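Local structure of Cap5O (Staphylococcus aureus, 3OJO) at residues D223-N237 with L287-Y301. The protein probably oxidises UDP-N-acetyl-mannosamine with NAD as acceptor, a dehydrogenase step in the synthesis of the capsular polysaccharide. Sequence-based numbering, arbitrary orientation.
Sequences DVNIALANELTKICN and LIQTGREINNSMPAY
Lys234 and Tyr301 meet where two helices of the central domain of this UDP-glucose/GDP-mannose dehydrogenase family member diverge, a worked example of a helix pair that is tight at one end and bridged by long side chains at the other. The segments 223-237 and 287-301 cross at 53°, with their axes 8.4 Å apart at closest approach. Close to Gly291 the backbones nearly touch, the CA atoms of Val224 and Gly291 lying 4.9 Å apart. Towards the C-terminal ends the gap widens, and Lys234 spans it with a chain extended beyond CG. Its CG lies over one face of the Tyr301 ring, offset toward the rim, in a CH-pi contact 4.0 Å from the centroid. Farther along, Lys234 CE meets Met298 SD at 3.6 Å, and Lys234 NZ donates a hydrogen bond to Ser297 OG, which in turn donates to Ile294 O. A water in the plane of the tyrosine ring, at its edge, is bound to Tyr301 OH and weakly donates to Lys234 O.

In the middle, Ile294 sets its CB against that of Ala227 and turns CD1 to the carboxylate of Glu231, whose oxygens are held by the backbone amides of Leu287 and Ile288 of the second subunit; the helix pair thus also forms part of the dimer interface. Asn295 is a knob in the hole formed by Asp223, Ile226, Ala227 and Asn230. Asp223 reaches Arg292 in a salt bridge of weak hydrogen bonds, and also pairs with Arg101, so two arginines probably stabilise its negative charge. With CG turned away from its own carbonyl carbon (chi1 -66°), Asn295 carries its amide to the Asp223 backbone, where Asn295 ND2 donates to Asp223 O at 3.1 Å from the face opposite that used by Ala227 N.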
ATOM      1  N   ASP B 223      -5.491   1.182   5.348  1.00 34.13           N
ATOM      2  CA  ASP B 223      -5.363   2.493   5.980  1.00 33.51           C
ATOM      3  C   ASP B 223      -4.170   3.278   5.469  1.00 36.47           C
ATOM      4  O   ASP B 223      -4.318   4.451   5.156  1.00 36.60           O
ATOM      5  CB  ASP B 223      -5.357   2.369   7.522  1.00 35.36           C
ATOM      6  CG  ASP B 223      -5.598   3.676   8.262  1.00 48.17           C
ATOM      7  OD1 ASP B 223      -6.747   4.136   8.291  1.00 52.10           O
ATOM      8  OD2 ASP B 223      -4.642   4.222   8.827  1.00 56.04           O
ATOM      9  N   VAL B 224      -2.996   2.627   5.377  1.00 32.86           N
ATOM     10  CA  VAL B 224      -1.745   3.186   4.898  1.00 32.43           C
ATOM     11  C   VAL B 224      -1.905   3.618   3.416  1.00 39.04           C
ATOM     12  O   VAL B 224      -1.399   4.687   3.013  1.00 40.67           O
ATOM     13  CB  VAL B 224      -0.575   2.181   5.123  1.00 36.12           C
ATOM     14  CG1 VAL B 224       0.701   2.643   4.405  1.00 35.83           C
ATOM     15  CG2 VAL B 224      -0.289   1.946   6.623  1.00 36.04           C
ATOM     16  N   ASN B 225      -2.620   2.789   2.615  1.00 34.65           N
ATOM     17  CA  ASN B 225      -2.844   3.078   1.204  1.00 34.72           C
ATOM     18  C   ASN B 225      -3.833   4.237   0.958  1.00 37.87           C
ATOM     19  O   ASN B 225      -3.642   5.042   0.033  1.00 36.15           O
ATOM     20  CB  ASN B 225      -3.165   1.821   0.429  1.00 34.84           C
ATOM     21  CG  ASN B 225      -1.913   1.110   0.027  1.00 44.45           C
ATOM     22  OD1 ASN B 225      -1.449   0.191   0.698  1.00 34.93           O
ATOM     23  ND2 ASN B 225      -1.261   1.613  -1.000  1.00 34.16           N
ATOM     24  N   ILE B 226      -4.840   4.350   1.834  1.00 33.54           N
ATOM     25  CA  ILE B 226      -5.799   5.442   1.808  1.00 33.13           C
ATOM     26  C   ILE B 226      -5.053   6.723   2.207  1.00 37.09           C
ATOM     27  O   ILE B 226      -5.219   7.735   1.540  1.00 36.79           O
ATOM     28  CB  ILE B 226      -7.061   5.155   2.659  1.00 35.28           C
ATOM     29  CG1 ILE B 226      -7.933   4.063   1.966  1.00 34.90           C
ATOM     30  CG2 ILE B 226      -7.860   6.450   2.892  1.00 35.65           C
ATOM     31  CD1 ILE B 226      -9.221   3.614   2.813  1.00 38.80           C
ATOM     32  N   ALA B 227      -4.184   6.655   3.245  1.00 33.88           N
ATOM     33  CA  ALA B 227      -3.324   7.768   3.690  1.00 33.11           C
ATOM     34  C   ALA B 227      -2.451   8.252   2.512  1.00 36.28           C
ATOM     35  O   ALA B 227      -2.342   9.456   2.284  1.00 37.07           O
ATOM     36  CB  ALA B 227      -2.442   7.316   4.845  1.00 33.09           C
ATOM     37  N   LEU B 228      -1.884   7.311   1.743  1.00 31.13           N
ATOM     38  CA  LEU B 228      -1.082   7.628   0.560  1.00 30.36           C
ATOM     39  C   LEU B 228      -1.869   8.437  -0.479  1.00 33.95           C
ATOM     40  O   LEU B 228      -1.390   9.461  -0.946  1.00 35.33           O
ATOM     41  CB  LEU B 228      -0.461   6.354  -0.034  1.00 30.13           C
ATOM     42  CG  LEU B 228       0.338   6.520  -1.345  1.00 35.11           C
ATOM     43  CD1 LEU B 228       1.440   7.553  -1.194  1.00 35.86           C
ATOM     44  CD2 LEU B 228       0.906   5.218  -1.769  1.00 36.61           C
ATOM     45  N   ALA B 229      -3.088   7.989  -0.790  1.00 30.42           N
ATOM     46  CA  ALA B 229      -4.031   8.622  -1.705  1.00 29.80           C
ATOM     47  C   ALA B 229      -4.384  10.022  -1.218  1.00 34.55           C
ATOM     48  O   ALA B 229      -4.313  10.970  -1.997  1.00 35.75           O
ATOM     49  CB  ALA B 229      -5.279   7.765  -1.824  1.00 30.04           C
ATOM     50  N   ASN B 230      -4.700  10.157   0.082  1.00 30.89           N
ATOM     51  CA  ASN B 230      -5.050  11.416   0.727  1.00 30.35           C
ATOM     52  C   ASN B 230      -3.898  12.408   0.751  1.00 34.87           C
ATOM     53  O   ASN B 230      -4.110  13.598   0.525  1.00 35.99           O
ATOM     54  CB  ASN B 230      -5.599  11.164   2.124  1.00 29.01           C
ATOM     55  CG  ASN B 230      -7.018  10.638   2.159  1.00 31.14           C
ATOM     56  OD1 ASN B 230      -7.437   9.961   3.086  1.00 31.48           O
ATOM     57  ND2 ASN B 230      -7.823  11.027   1.228  1.00 22.06           N
ATOM     58  N   GLU B 231      -2.686  11.929   1.025  1.00 30.86           N
ATOM     59  CA  GLU B 231      -1.486  12.761   1.030  1.00 30.95           C
ATOM     60  C   GLU B 231      -1.201  13.283  -0.399  1.00 35.97           C
ATOM     61  O   GLU B 231      -0.836  14.453  -0.589  1.00 36.62           O
ATOM     62  CB  GLU B 231      -0.301  11.955   1.579  1.00 32.34           C
ATOM     63  CG  GLU B 231       1.027  12.685   1.501  1.00 45.84           C
ATOM     64  CD  GLU B 231       2.132  12.065   2.324  1.00 64.02           C
ATOM     65  OE1 GLU B 231       2.163  12.306   3.551  1.00 51.20           O
ATOM     66  OE2 GLU B 231       2.995  11.378   1.735  1.00 60.99           O
ATOM     67  N   LEU B 232      -1.400  12.413  -1.382  1.00 32.70           N
ATOM     68  CA  LEU B 232      -1.204  12.714  -2.792  1.00 33.77           C
ATOM     69  C   LEU B 232      -2.192  13.749  -3.281  1.00 36.72           C
ATOM     70  O   LEU B 232      -1.815  14.622  -4.065  1.00 36.81           O
ATOM     71  CB  LEU B 232      -1.282  11.414  -3.618  1.00 34.91           C
ATOM     72  CG  LEU B 232       0.031  10.561  -3.652  1.00 41.55           C
ATOM     73  CD1 LEU B 232      -0.208   9.156  -4.191  1.00 41.26           C
ATOM     74  CD2 LEU B 232       1.173  11.274  -4.379  1.00 45.30           C
ATOM     75  N   THR B 233      -3.453  13.666  -2.796  1.00 32.05           N
ATOM     76  CA  THR B 233      -4.537  14.619  -3.073  1.00 31.91           C
ATOM     77  C   THR B 233      -4.134  16.033  -2.627  1.00 37.56           C
ATOM     78  O   THR B 233      -4.356  16.993  -3.362  1.00 37.22           O
ATOM     79  CB  THR B 233      -5.822  14.146  -2.374  1.00 34.12           C
ATOM     80  OG1 THR B 233      -6.250  12.960  -3.017  1.00 35.20           O
ATOM     81  CG2 THR B 233      -6.937  15.164  -2.444  1.00 25.61           C
ATOM     82  N   LYS B 234      -3.518  16.147  -1.429  1.00 35.21           N
ATOM     83  CA  LYS B 234      -3.062  17.431  -0.937  1.00 35.66           C
ATOM     84  C   LYS B 234      -1.957  18.022  -1.838  1.00 40.65           C
ATOM     85  O   LYS B 234      -2.003  19.208  -2.153  1.00 42.57           O
ATOM     86  CB  LYS B 234      -2.598  17.320   0.516  1.00 37.97           C
ATOM     87  CG  LYS B 234      -3.726  17.086   1.500  1.00 47.03           C
ATOM     88  CD  LYS B 234      -3.163  16.994   2.901  1.00 50.33           C
ATOM     89  CE  LYS B 234      -4.202  16.777   3.953  1.00 44.33           C
ATOM     90  NZ  LYS B 234      -3.584  16.428   5.268  1.00 33.54           N
ATOM     91  N   ILE B 235      -1.007  17.181  -2.274  1.00 35.97           N
ATOM     92  CA  ILE B 235       0.119  17.544  -3.141  1.00 35.07           C
ATOM     93  C   ILE B 235      -0.391  18.013  -4.506  1.00 40.91           C
ATOM     94  O   ILE B 235      -0.019  19.101  -4.958  1.00 42.45           O
ATOM     95  CB  ILE B 235       1.156  16.374  -3.233  1.00 36.85           C
ATOM     96  CG1 ILE B 235       1.938  16.214  -1.899  1.00 35.94           C
ATOM     97  CG2 ILE B 235       2.123  16.571  -4.421  1.00 37.13           C
ATOM     98  CD1 ILE B 235       2.721  14.831  -1.718  1.00 39.59           C
ATOM     99  N   CYS B 236      -1.267  17.187  -5.137  1.00 35.80           N
ATOM    100  CA  CYS B 236      -1.900  17.423  -6.434  1.00 32.98           C
ATOM    101  C   CYS B 236      -2.728  18.674  -6.453  1.00 37.46           C
ATOM    102  O   CYS B 236      -2.737  19.377  -7.464  1.00 37.78           O
ATOM    103  CB  CYS B 236      -2.730  16.220  -6.857  1.00 31.19           C
ATOM    104  SG  CYS B 236      -1.762  14.873  -7.541  1.00 33.70           S
ATOM    105  N   ASN B 237      -3.444  18.950  -5.364  1.00 35.49           N
ATOM    106  CA  ASN B 237      -4.248  20.169  -5.310  1.00 37.33           C
ATOM    107  C   ASN B 237      -3.380  21.431  -5.275  1.00 43.96           C
ATOM    108  O   ASN B 237      -3.712  22.408  -5.947  1.00 43.95           O
ATOM    109  CB  ASN B 237      -5.297  20.127  -4.213  1.00 37.15           C
ATOM    110  CG  ASN B 237      -6.580  19.452  -4.664  1.00 58.19           C
ATOM    111  OD1 ASN B 237      -6.941  18.371  -4.198  1.00 46.97           O
ATOM    112  ND2 ASN B 237      -7.297  20.072  -5.586  1.00 51.16           N
ATOM    113  N   LEU B 287       5.179   4.049  10.249  1.00 33.19           N
ATOM    114  CA  LEU B 287       4.363   4.173   9.031  1.00 32.45           C
ATOM    115  C   LEU B 287       2.895   4.137   9.335  1.00 37.34           C
ATOM    116  O   LEU B 287       2.141   4.938   8.786  1.00 36.19           O
ATOM    117  CB  LEU B 287       4.688   3.065   8.013  1.00 32.68           C
ATOM    118  CG  LEU B 287       4.222   3.294   6.565  1.00 36.84           C
ATOM    119  CD1 LEU B 287       5.058   4.365   5.871  1.00 34.99           C
ATOM    120  CD2 LEU B 287       4.364   2.047   5.783  1.00 40.51           C
ATOM    121  N   ILE B 288       2.476   3.179  10.196  1.00 37.01           N
ATOM    122  CA  ILE B 288       1.080   3.027  10.619  1.00 37.45           C
ATOM    123  C   ILE B 288       0.592   4.318  11.300  1.00 41.63           C
ATOM    124  O   ILE B 288      -0.486   4.797  10.968  1.00 41.36           O
ATOM    125  CB  ILE B 288       0.852   1.741  11.469  1.00 40.24           C
ATOM    126  CG1 ILE B 288       1.170   0.483  10.633  1.00 40.14           C
ATOM    127  CG2 ILE B 288      -0.595   1.679  12.010  1.00 39.75           C
ATOM    128  CD1 ILE B 288       1.526  -0.767  11.417  1.00 44.93           C
ATOM    129  N   GLN B 289       1.400   4.876  12.216  1.00 38.93           N
ATOM    130  CA  GLN B 289       1.122   6.115  12.952  1.00 39.56           C
ATOM    131  C   GLN B 289       0.917   7.300  11.992  1.00 43.89           C
ATOM    132  O   GLN B 289      -0.080   8.015  12.098  1.00 44.02           O
ATOM    133  CB  GLN B 289       2.285   6.402  13.908  1.00 41.39           C
ATOM    134  CG  GLN B 289       2.079   7.578  14.855  1.00 65.97           C
ATOM    135  CD  GLN B 289       3.344   7.847  15.629  1.00 91.02           C
ATOM    136  OE1 GLN B 289       4.402   8.160  15.061  1.00 84.70           O
ATOM    137  NE2 GLN B 289       3.261   7.729  16.947  1.00 85.05           N
ATOM    138  N   THR B 290       1.866   7.495  11.060  1.00 40.15           N
ATOM    139  CA  THR B 290       1.841   8.534  10.031  1.00 39.08           C
ATOM    140  C   THR B 290       0.573   8.415   9.175  1.00 42.22           C
ATOM    141  O   THR B 290      -0.099   9.424   8.961  1.00 43.65           O
ATOM    142  CB  THR B 290       3.131   8.475   9.221  1.00 44.52           C
ATOM    143  OG1 THR B 290       4.240   8.516  10.128  1.00 46.43           O
ATOM    144  CG2 THR B 290       3.231   9.609   8.218  1.00 39.74           C
ATOM    145  N   GLY B 291       0.241   7.185   8.749  1.00 35.24           N
ATOM    146  CA  GLY B 291      -0.959   6.894   7.975  1.00 34.10           C
ATOM    147  C   GLY B 291      -2.230   7.327   8.679  1.00 36.39           C
ATOM    148  O   GLY B 291      -3.137   7.861   8.057  1.00 35.68           O
ATOM    149  N   ARG B 292      -2.285   7.093   9.985  1.00 35.04           N
ATOM    150  CA  ARG B 292      -3.385   7.433  10.889  1.00 35.65           C
ATOM    151  C   ARG B 292      -3.484   8.963  11.057  1.00 40.67           C
ATOM    152  O   ARG B 292      -4.583   9.527  10.997  1.00 40.17           O
ATOM    153  CB  ARG B 292      -3.163   6.753  12.253  1.00 35.64           C
ATOM    154  CG  ARG B 292      -3.581   5.283  12.305  1.00 41.78           C
ATOM    155  CD  ARG B 292      -5.021   5.113  12.743  1.00 44.97           C
ATOM    156  NE  ARG B 292      -5.975   5.338  11.646  1.00 59.67           N
ATOM    157  CZ  ARG B 292      -6.786   6.390  11.547  1.00 67.64           C
ATOM    158  NH1 ARG B 292      -6.794   7.325  12.489  1.00 52.51           N
ATOM    159  NH2 ARG B 292      -7.594   6.516  10.503  1.00 49.08           N
ATOM    160  N   GLU B 293      -2.320   9.623  11.216  1.00 37.38           N
ATOM    161  CA  GLU B 293      -2.203  11.076  11.337  1.00 37.41           C
ATOM    162  C   GLU B 293      -2.770  11.767  10.105  1.00 41.12           C
ATOM    163  O   GLU B 293      -3.541  12.721  10.259  1.00 42.25           O
ATOM    164  CB  GLU B 293      -0.740  11.498  11.554  1.00 39.38           C
ATOM    165  CG  GLU B 293      -0.209  11.224  12.961  1.00 57.99           C
ATOM    166  CD  GLU B 293       1.295  11.311  13.191  1.00 91.21           C
ATOM    167  OE1 GLU B 293       1.741  10.889  14.282  1.00 99.93           O
ATOM    168  OE2 GLU B 293       2.023  11.808  12.299  1.00 83.09           O
ATOM    169  N   ILE B 294      -2.421  11.257   8.881  1.00 35.35           N
ATOM    170  CA  ILE B 294      -2.884  11.772   7.590  1.00 34.16           C
ATOM    171  C   ILE B 294      -4.379  11.592   7.475  1.00 37.02           C
ATOM    172  O   ILE B 294      -5.076  12.555   7.170  1.00 37.65           O
ATOM    173  CB  ILE B 294      -2.085  11.204   6.366  1.00 37.31           C
ATOM    174  CG1 ILE B 294      -0.598  11.607   6.430  1.00 37.28           C
ATOM    175  CG2 ILE B 294      -2.679  11.657   5.035  1.00 36.47           C
ATOM    176  CD1 ILE B 294       0.326  10.603   5.840  1.00 41.64           C
ATOM    177  N   ASN B 295      -4.882  10.393   7.800  1.00 33.26           N
ATOM    178  CA  ASN B 295      -6.314  10.094   7.758  1.00 33.51           C
ATOM    179  C   ASN B 295      -7.147  10.911   8.744  1.00 38.42           C
ATOM    180  O   ASN B 295      -8.264  11.329   8.403  1.00 37.14           O
ATOM    181  CB  ASN B 295      -6.595   8.592   7.831  1.00 31.47           C
ATOM    182  CG  ASN B 295      -6.083   7.838   6.623  1.00 40.55           C
ATOM    183  OD1 ASN B 295      -5.944   8.378   5.523  1.00 21.26           O
ATOM    184  ND2 ASN B 295      -5.777   6.571   6.796  1.00 35.46           N
ATOM    185  N   ASN B 296      -6.568  11.194   9.925  1.00 35.48           N
ATOM    186  CA  ASN B 296      -7.187  12.017  10.966  1.00 35.80           C
ATOM    187  C   ASN B 296      -7.253  13.493  10.562  1.00 41.42           C
ATOM    188  O   ASN B 296      -8.132  14.210  11.040  1.00 42.91           O
ATOM    189  CB  ASN B 296      -6.418  11.891  12.295  1.00 37.10           C
ATOM    190  CG  ASN B 296      -6.639  10.597  13.043  1.00 48.73           C
ATOM    191  OD1 ASN B 296      -7.622   9.866  12.850  1.00 37.43           O
ATOM    192  ND2 ASN B 296      -5.709  10.277  13.906  1.00 41.00           N
ATOM    193  N   SER B 297      -6.312  13.951   9.710  1.00 36.08           N
ATOM    194  CA  SER B 297      -6.224  15.340   9.258  1.00 35.65           C
ATOM    195  C   SER B 297      -7.187  15.683   8.108  1.00 39.41           C
ATOM    196  O   SER B 297      -7.337  16.868   7.790  1.00 38.31           O
ATOM    197  CB  SER B 297      -4.785  15.662   8.853  1.00 39.11           C
ATOM    198  OG  SER B 297      -4.488  15.128   7.569  1.00 46.72           O
ATOM    199  N   MET B 298      -7.793  14.660   7.447  1.00 36.43           N
ATOM    200  CA  MET B 298      -8.712  14.868   6.325  1.00 36.49           C
ATOM    201  C   MET B 298      -9.978  15.627   6.687  1.00 42.73           C
ATOM    202  O   MET B 298     -10.274  16.601   5.984  1.00 41.71           O
ATOM    203  CB  MET B 298      -8.967  13.616   5.496  1.00 38.66           C
ATOM    204  CG  MET B 298      -7.735  13.082   4.823  1.00 42.36           C
ATOM    205  SD  MET B 298      -6.812  14.276   3.824  1.00 46.38           S
ATOM    206  CE  MET B 298      -7.947  14.493   2.447  1.00 42.52           C
ATOM    207  N   PRO B 299     -10.667  15.339   7.827  1.00 41.49           N
ATOM    208  CA  PRO B 299     -11.809  16.192   8.208  1.00 41.81           C
ATOM    209  C   PRO B 299     -11.479  17.695   8.223  1.00 46.63           C
ATOM    210  O   PRO B 299     -12.214  18.469   7.612  1.00 48.01           O
ATOM    211  CB  PRO B 299     -12.202  15.645   9.592  1.00 43.16           C
ATOM    212  CG  PRO B 299     -11.827  14.204   9.515  1.00 46.40           C
ATOM    213  CD  PRO B 299     -10.512  14.220   8.790  1.00 42.16           C
ATOM    214  N   ALA B 300     -10.344  18.093   8.829  1.00 41.47           N
ATOM    215  CA  ALA B 300      -9.903  19.501   8.880  1.00 40.69           C
ATOM    216  C   ALA B 300      -9.555  20.051   7.476  1.00 43.95           C
ATOM    217  O   ALA B 300      -9.841  21.221   7.194  1.00 44.49           O
ATOM    218  CB  ALA B 300      -8.715  19.650   9.822  1.00 40.83           C
ATOM    219  N   TYR B 301      -8.972  19.201   6.602  1.00 37.13           N
ATOM    220  CA  TYR B 301      -8.637  19.546   5.218  1.00 35.80           C
ATOM    221  C   TYR B 301      -9.920  19.851   4.421  1.00 40.59           C
ATOM    222  O   TYR B 301      -9.948  20.806   3.645  1.00 40.26           O
ATOM    223  CB  TYR B 301      -7.800  18.419   4.552  1.00 36.25           C
ATOM    224  CG  TYR B 301      -7.464  18.684   3.101  1.00 37.95           C
ATOM    225  CD1 TYR B 301      -6.394  19.498   2.753  1.00 39.69           C
ATOM    226  CD2 TYR B 301      -8.255  18.169   2.076  1.00 38.91           C
ATOM    227  CE1 TYR B 301      -6.115  19.790   1.422  1.00 40.36           C
ATOM    228  CE2 TYR B 301      -7.977  18.441   0.742  1.00 39.59           C
ATOM    229  CZ  TYR B 301      -6.907  19.252   0.421  1.00 46.25           C
ATOM    230  OH  TYR B 301      -6.651  19.519  -0.899  1.00 43.87           O
TER
HETATM  231  O   HOH W   1      -4.256  21.288  -0.909  1.00 53.54           O